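Local structure of protein Niban 2 (7CTP) at residues T125-D128 and Q129-L133; I134-L138 and P139-A143. The protein may help suppress apoptosis and promote melanoma cell invasion, this chain being the part that contains its PH domain. All blocks are in the same frame, centred on the assembly; numbering follows the deposited sequence.

Contact 1: residues T125-D128 and Q129-L133; sequences TSVD and QYLEL
Two first torsions set up the meeting of Ser-126 and Gln-129: the serine hydroxyl is turned well off a staggered position (chi1 93°) to reach forward over the start of helix 127-134, while Gln-129 swings CG beside its own backbone N (chi1 -84°) and then runs out extended, back toward the residues before the helix. Ser-126 is the N-cap. Its OG takes the N-H of Gln-129 at 3.0 Å in a nearly straight bond (166° at the hydrogen), and Gln-129 CG packs alongside that same OG at 3.4 Å. The amide end of Gln-129 lies next to the Thr-125 side chain, pointing the same way, and its OE1 receives a weak bond from Thr-125 N at 3.5 Å. With an alanine in place of Ser-126, Gln-129 N would probably lose its capping acceptor and the first turn would be likely to fray. The helical bonds begin with Tyr-130 N to Ser-126 O and continue with Leu-131 N to Val-127 O (2.9 Å). One turn apart, Val-127 CG1 lies beside Leu-131 CD1 at 4.0 Å, the two side chains pointing the same way. Tyr-130 leads inward instead, its OH hydrogen-bonded to Tyr-170 and His-168, joining the helix to the sheet through Tyr-170 of strand 169-173 and the adjacent His-168. On the outer face Asp-128 OD2 and Glu-132 OE2 are 4.5 Å apart. One water gives a hydrogen to each, at 3.0 Å to OD2 of Asp-128 and 2.6 Å to OE2 of Glu-132. That shared water probably eases the repulsion between the two carboxylates, and Asp-128, in the first turn, probably also gains from the partial positive charge of the helix N terminus.

Contact 2: residues I134-L138 and P139-A143; sequences IGNSL and PGTTA
A type I beta turn, Ile-134 to Ser-137, begins the long loop that leads from helix 127-134 to strand 157-162 of the PH domain, and the chain then doubles back so that Thr-141 and Thr-142 come up against Gly-135, Asn-136 and Leu-138. In the turn itself Ile-134 O is gripped twice, by Ser-137 N at 3.1 Å and by Ser-137 OG at 2.7 Å. The hydroxyl comes in the carbonyl plane; Ser-137 reaches it with OG tucked between its own N and carbonyl carbon (chi1 55°). Across the bend, Thr-141 OG1 sits 2.8 Å from Leu-138 O. A water joins the two arms: it accepts from Thr-141 OG1 at 2.6 Å and donates to Asn-136 OD1 at 2.9 Å. Next to that bridge the side chains of Asn-136 and Thr-142 cross at about a right angle. The corner is built by Pro-139, whose CD rests on Leu-138 CB at 3.6 Å, and by Gly-140, which takes a positive phi; Gly-140 O then accepts from Ala-143 N. The bend lies near the surface, though Ile-134 and Leu-138 are buried, its first arm laid against helix 260-337, where Ile-134 and Ser-137 touch Gln-264 and Leu-138 touches Arg-263, while Ser-137 O accepts from Lys-249 of helix 232-252.

Coming from the N terminus, the chain leaves strand 122-124, the outermost PH-domain strand on that side of the sheet, and enters contact 1, where two residues lead into helix 127-134. Contact 2 follows with no residue between them, where that helix gives way to loop; the centres are about 14 Å apart. The two are in series, neither nested nor crossed. Contact 1 closes just the first turns of a helix, whereas contact 2 folds the start of the loop toward strand 157-162 back on itself, shortly before unmodelled residues 145-150. Together they carry the chain from the sheet across to helix 260-337, which both touch.

Contact 1: residues T125-D128 and Q129-L133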
loop_
_atom_site.group_PDB
_atom_site.type_symbol
_atom_site.label_atom_id
_atom_site.label_comp_id
_atom_site.label_asym_id
_atom_site.label_seq_id
_atom_site.Cartn_x
_atom_site.Cartn_y
_atom_site.Cartn_z
ATOM N N THR A 125 -8.275 9.954 -17.396
ATOM C CA THR A 125 -9.362 9.730 -18.345
ATOM C C THR A 125 -9.429 10.804 -19.426
ATOM O O THR A 125 -10.472 10.956 -20.076
ATOM C CB THR A 125 -10.710 9.638 -17.626
ATOM O OG1 THR A 125 -10.889 10.803 -16.824
ATOM C CG2 THR A 125 -10.754 8.426 -16.724
ATOM N N SER A 126 -8.354 11.562 -19.627
ATOM C CA SER A 126 -8.300 12.475 -20.759
ATOM C C SER A 126 -6.851 12.658 -21.174
ATOM O O SER A 126 -5.935 12.603 -20.342
ATOM C CB SER A 126 -8.970 13.820 -20.433
ATOM O OG SER A 126 -8.051 14.786 -19.960
ATOM N N VAL A 127 -6.653 12.840 -22.479
ATOM C CA VAL A 127 -5.304 13.049 -22.988
ATOM C C VAL A 127 -4.713 14.323 -22.401
ATOM O O VAL A 127 -3.527 14.374 -22.051
ATOM C CB VAL A 127 -5.301 13.080 -24.526
ATOM C CG1 VAL A 127 -3.921 13.467 -25.025
ATOM C CG2 VAL A 127 -5.693 11.723 -25.080
ATOM N N ASP A 128 -5.534 15.374 -22.270
ATOM C CA ASP A 128 -4.997 16.638 -21.782
ATOM C C ASP A 128 -4.510 16.514 -20.347
ATOM O O ASP A 128 -3.455 17.056 -19.997
ATOM C CB ASP A 128 -6.037 17.742 -21.877
ATOM C CG ASP A 128 -5.420 19.101 -21.719
ATOM O OD1 ASP A 128 -4.547 19.451 -22.548
ATOM O OD2 ASP A 128 -5.774 19.798 -20.748
ATOM N N GLN A 129 -5.274 15.811 -19.505
ATOM C CA GLN A 129 -4.829 15.544 -18.140
ATOM C C GLN A 129 -3.475 14.860 -18.125
ATOM O O GLN A 129 -2.627 15.163 -17.278
ATOM C CB GLN A 129 -5.836 14.654 -17.416
ATOM C CG GLN A 129 -7.005 15.352 -16.792
ATOM C CD GLN A 129 -7.906 14.371 -16.073
ATOM O OE1 GLN A 129 -7.682 13.154 -16.118
ATOM N NE2 GLN A 129 -8.927 14.888 -15.408
ATOM N N TYR A 130 -3.274 13.902 -19.035
ATOM C CA TYR A 130 -2.010 13.172 -19.103
ATOM C C TYR A 130 -0.875 14.079 -19.556
ATOM O O TYR A 130 0.212 14.075 -18.968
ATOM C CB TYR A 130 -2.152 11.983 -20.045
ATOM C CG TYR A 130 -0.852 11.301 -20.374
ATOM C CD1 TYR A 130 -0.188 10.517 -19.424
ATOM C CD2 TYR A 130 -0.278 11.444 -21.631
ATOM C CE1 TYR A 130 1.018 9.888 -19.735
ATOM C CE2 TYR A 130 0.919 10.834 -21.947
ATOM C CZ TYR A 130 1.563 10.057 -20.995
ATOM O OH TYR A 130 2.751 9.457 -21.331
ATOM N N LEU A 131 -1.111 14.864 -20.608
ATOM C CA LEU A 131 -0.083 15.779 -21.093
ATOM C C LEU A 131 0.262 16.830 -20.050
ATOM O O LEU A 131 1.414 17.265 -19.970
ATOM C CB LEU A 131 -0.545 16.452 -22.391
ATOM C CG LEU A 131 -0.703 15.518 -23.598
ATOM C CD1 LEU A 131 -1.185 16.323 -24.787
ATOM C CD2 LEU A 131 0.595 14.801 -23.925
ATOM N N GLU A 132 -0.714 17.247 -19.244
ATOM C CA GLU A 132 -0.430 18.186 -18.167
ATOM C C GLU A 132 0.469 17.547 -17.115
ATOM O O GLU A 132 1.407 18.183 -16.612
ATOM C CB GLU A 132 -1.739 18.673 -17.547
ATOM C CG GLU A 132 -1.556 19.680 -16.430
ATOM C CD GLU A 132 -2.864 20.238 -15.912
ATOM O OE1 GLU A 132 -2.926 20.500 -14.689
ATOM O OE2 GLU A 132 -3.812 20.427 -16.722
ATOM N N LEU A 133 0.223 16.274 -16.813
ATOM C CA LEU A 133 0.994 15.568 -15.790
ATOM C C LEU A 133 2.449 15.380 -16.208
ATOM O O LEU A 133 3.353 15.493 -15.372
ATOM C CB LEU A 133 0.328 14.224 -15.492
ATOM C CG LEU A 133 0.945 13.305 -14.439
ATOM C CD1 LEU A 133 1.087 14.045 -13.125
ATOM C CD2 LEU A 133 0.051 12.079 -14.279
HETATM O O HOH W 1 -5.680 18.960 -17.882
#

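Contact 2: residues I134-L138 and P139-A143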
loop_
_atom_site.group_PDB
_atom_site.type_symbol
_atom_site.label_atom_id
_atom_site.label_comp_id
_atom_site.label_asym_id
_atom_site.label_seq_id
_atom_site.Cartn_x
_atom_site.Cartn_y
_atom_site.Cartn_z
ATOM N N ILE A 134 2.708 15.107 -17.494
ATOM C CA ILE A 134 4.087 14.931 -17.953
ATOM C C ILE A 134 4.698 16.214 -18.500
ATOM O O ILE A 134 5.871 16.206 -18.902
ATOM C CB ILE A 134 4.212 13.831 -19.026
ATOM C CG1 ILE A 134 3.462 14.225 -20.306
ATOM C CG2 ILE A 134 3.715 12.497 -18.485
ATOM C CD1 ILE A 134 3.807 13.362 -21.510
ATOM N N GLY A 135 3.959 17.323 -18.487
ATOM C CA GLY A 135 4.411 18.512 -19.193
ATOM C C GLY A 135 5.705 19.097 -18.657
ATOM O O GLY A 135 6.491 19.681 -19.412
ATOM N N ASN A 136 5.939 18.972 -17.349
ATOM C CA ASN A 136 7.140 19.528 -16.734
ATOM C C ASN A 136 8.125 18.443 -16.319
ATOM O O ASN A 136 8.940 18.644 -15.416
ATOM C CB ASN A 136 6.767 20.415 -15.546
ATOM C CG ASN A 136 6.020 21.660 -15.984
ATOM O OD1 ASN A 136 6.619 22.604 -16.508
ATOM N ND2 ASN A 136 4.708 21.657 -15.795
ATOM N N SER A 137 8.059 17.288 -16.980
ATOM C CA SER A 137 9.006 16.221 -16.683
ATOM C C SER A 137 10.411 16.578 -17.144
ATOM O O SER A 137 11.382 16.019 -16.635
ATOM C CB SER A 137 8.549 14.913 -17.320
ATOM O OG SER A 137 8.336 15.060 -18.710
ATOM N N LEU A 138 10.537 17.497 -18.100
ATOM C CA LEU A 138 11.822 18.043 -18.479
ATOM C C LEU A 138 11.803 19.551 -18.258
ATOM O O LEU A 138 10.750 20.181 -18.412
ATOM C CB LEU A 138 12.146 17.708 -19.943
ATOM C CG LEU A 138 12.207 16.196 -20.205
ATOM C CD1 LEU A 138 12.166 15.867 -21.696
ATOM C CD2 LEU A 138 13.454 15.581 -19.541
ATOM N N PRO A 139 12.918 20.151 -17.857
ATOM C CA PRO A 139 12.880 21.535 -17.375
ATOM C C PRO A 139 12.788 22.542 -18.509
ATOM O O PRO A 139 13.121 22.262 -19.662
ATOM C CB PRO A 139 14.213 21.681 -16.634
ATOM C CG PRO A 139 15.122 20.789 -17.402
ATOM C CD PRO A 139 14.282 19.589 -17.784
ATOM N N GLY A 140 12.331 23.740 -18.143
ATOM C CA GLY A 140 12.339 24.884 -19.034
ATOM C C GLY A 140 11.254 24.902 -20.084
ATOM O O GLY A 140 11.327 25.712 -21.017
ATOM N N THR A 141 10.241 24.043 -19.950
ATOM C CA THR A 141 9.251 23.872 -21.007
ATOM C C THR A 141 8.490 25.156 -21.289
ATOM O O THR A 141 8.251 25.506 -22.450
ATOM C CB THR A 141 8.269 22.773 -20.628
ATOM O OG1 THR A 141 8.996 21.658 -20.094
ATOM C CG2 THR A 141 7.510 22.347 -21.850
ATOM N N THR A 142 8.060 25.843 -20.243
ATOM C CA THR A 142 7.255 27.041 -20.408
ATOM C C THR A 142 8.092 28.305 -20.528
ATOM O O THR A 142 7.528 29.388 -20.718
ATOM C CB THR A 142 6.290 27.158 -19.235
ATOM O OG1 THR A 142 7.000 27.635 -18.084
ATOM C CG2 THR A 142 5.692 25.795 -18.915
ATOM N N ALA A 143 9.415 28.188 -20.422
ATOM C CA ALA A 143 10.308 29.343 -20.479
ATOM C C ALA A 143 10.744 29.610 -21.919
ATOM O O ALA A 143 11.910 29.461 -22.285
ATOM C CB ALA A 143 11.511 29.122 -19.569
HETATM O O HOH W 2 9.270 22.380 -17.631
#